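Local coordinates for protein peptidoglycan hydrolase FlgJ (PDB 3VWO) that probably hydrolyses the peptidoglycan layer through its C-terminal glycoside hydrolase family 73 domain, the part described here, so that the flagellar rod can assemble in the periplasm, at residues A[72-75]-A[80-83]. Residues are numbered along the deposited sequence; the frame is centred on the assembly and turned at random.
Sequences EYEN and VRVE
The beta hairpin of strands 65-74 and 77-86 in this glycoside hydrolase family 73 domain carries a salt-bridge network on its surface, in which R81 is shared among E72, E74 and E83. It illustrates how one guanidinium can tie together acids from two antiparallel strands. R81 runs extended from CG to NE (chi2 180°, chi3 170°), which carries its guanidinium across to the neighbouring strand. There R81 NH1 donates to E72 OE1 at 2.8 Å, approaching on the anti side and 29° out of the carboxylate plane; the two flat groups stand nearly perpendicular. R81 NH1 also makes a weak, longer bond of 3.2 Å to E74 OE1; the E74 chain bends at chi2 and comes in from the opposite direction, at the edge of the guanidinium. Backbone bonds pair E72 with K79 and R81 with T70, which places the two residues on adjacent strands of the hairpin without pairing them directly. The other carboxylate oxygen of E72 has a salt bridge to K56, a second positive charge likely to ease the crowding of acids, since E72 OE2 is 4.2 Å from E83 OE2. With an alanine at E72, K56 would probably lose this carboxylate partner, and R81 NH1 the shorter of its two bonds across the hairpin. Within its own strand, R81 is also gripped through NE, which forms a salt bridge with OE2 of E83 at 3.3 Å.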
loop_
_atom_site.group_PDB
_atom_site.type_symbol
_atom_site.label_atom_id
_atom_site.label_comp_id
_atom_site.label_asym_id
_atom_site.label_seq_id
_atom_site.Cartn_x
_atom_site.Cartn_y
_atom_site.Cartn_z
ATOM N N GLU A 72 1.300 9.609 12.129
ATOM C CA GLU A 72 1.138 8.333 12.820
ATOM C C GLU A 72 0.339 8.534 14.097
ATOM O O GLU A 72 0.331 9.623 14.663
ATOM C CB GLU A 72 2.505 7.718 13.127
ATOM C CG GLU A 72 3.344 7.436 11.884
ATOM C CD GLU A 72 4.738 6.941 12.214
ATOM O OE1 GLU A 72 5.088 6.899 13.413
ATOM O OE2 GLU A 72 5.483 6.595 11.273
ATOM N N TYR A 73 -0.349 7.490 14.544
ATOM C CA TYR A 73 -1.131 7.594 15.763
ATOM C C TYR A 73 -0.572 6.668 16.831
ATOM O O TYR A 73 -0.288 5.496 16.574
ATOM C CB TYR A 73 -2.612 7.313 15.490
ATOM C CG TYR A 73 -3.213 8.283 14.502
ATOM C CD1 TYR A 73 -3.764 9.488 14.925
ATOM C CD2 TYR A 73 -3.202 8.013 13.139
ATOM C CE1 TYR A 73 -4.300 10.387 14.017
ATOM C CE2 TYR A 73 -3.735 8.904 12.226
ATOM C CZ TYR A 73 -4.282 10.090 12.669
ATOM O OH TYR A 73 -4.810 10.976 11.759
ATOM N N GLU A 74 -0.373 7.223 18.019
ATOM C CA GLU A 74 0.072 6.453 19.170
ATOM C C GLU A 74 -0.874 6.809 20.304
ATOM O O GLU A 74 -0.902 7.957 20.744
ATOM C CB GLU A 74 1.511 6.816 19.537
ATOM C CG GLU A 74 2.290 7.493 18.412
ATOM C CD GLU A 74 3.517 6.710 17.979
ATOM O OE1 GLU A 74 4.625 7.028 18.461
ATOM O OE2 GLU A 74 3.375 5.783 17.151
ATOM N N ASN A 75 -1.652 5.828 20.758
ATOM C CA ASN A 75 -2.772 6.076 21.663
ATOM C C ASN A 75 -3.759 7.022 20.974
ATOM O O ASN A 75 -3.942 6.949 19.757
ATOM C CB ASN A 75 -2.289 6.629 23.015
ATOM C CG ASN A 75 -3.321 6.468 24.122
ATOM O OD1 ASN A 75 -3.883 7.452 24.611
ATOM N ND2 ASN A 75 -3.575 5.225 24.523
ATOM N N VAL A 80 3.140 13.925 13.950
ATOM C CA VAL A 80 3.628 14.343 12.639
ATOM C C VAL A 80 5.145 14.455 12.645
ATOM O O VAL A 80 5.714 15.255 13.384
ATOM C CB VAL A 80 3.032 15.692 12.191
ATOM C CG1 VAL A 80 3.590 16.082 10.825
ATOM C CG2 VAL A 80 1.516 15.617 12.142
ATOM N N ARG A 81 5.803 13.648 11.824
ATOM C CA ARG A 81 7.250 13.745 11.698
ATOM C C ARG A 81 7.739 13.477 10.282
ATOM O O ARG A 81 6.968 13.110 9.398
ATOM C CB ARG A 81 7.948 12.809 12.690
ATOM C CG ARG A 81 7.226 11.500 12.927
ATOM C CD ARG A 81 7.977 10.617 13.915
ATOM N NE ARG A 81 7.179 9.461 14.316
ATOM C CZ ARG A 81 6.557 9.352 15.485
ATOM N NH1 ARG A 81 5.848 8.265 15.762
ATOM N NH2 ARG A 81 6.648 10.324 16.382
ATOM N N VAL A 82 9.035 13.675 10.084
ATOM C CA VAL A 82 9.680 13.379 8.818
ATOM C C VAL A 82 10.490 12.100 8.992
ATOM O O VAL A 82 11.302 11.994 9.912
ATOM C CB VAL A 82 10.603 14.535 8.384
ATOM C CG1 VAL A 82 11.458 14.122 7.195
ATOM C CG2 VAL A 82 9.776 15.773 8.051
ATOM N N GLU A 83 10.244 11.121 8.127
ATOM C CA GLU A 83 10.936 9.841 8.202
ATOM C C GLU A 83 11.517 9.483 6.844
ATOM O O GLU A 83 11.159 10.082 5.839
ATOM C CB GLU A 83 9.963 8.747 8.633
ATOM C CG GLU A 83 9.226 9.031 9.927
ATOM C CD GLU A 83 9.951 8.495 11.144
ATOM O OE1 GLU A 83 11.196 8.401 11.106
ATOM O OE2 GLU A 83 9.272 8.159 12.137
#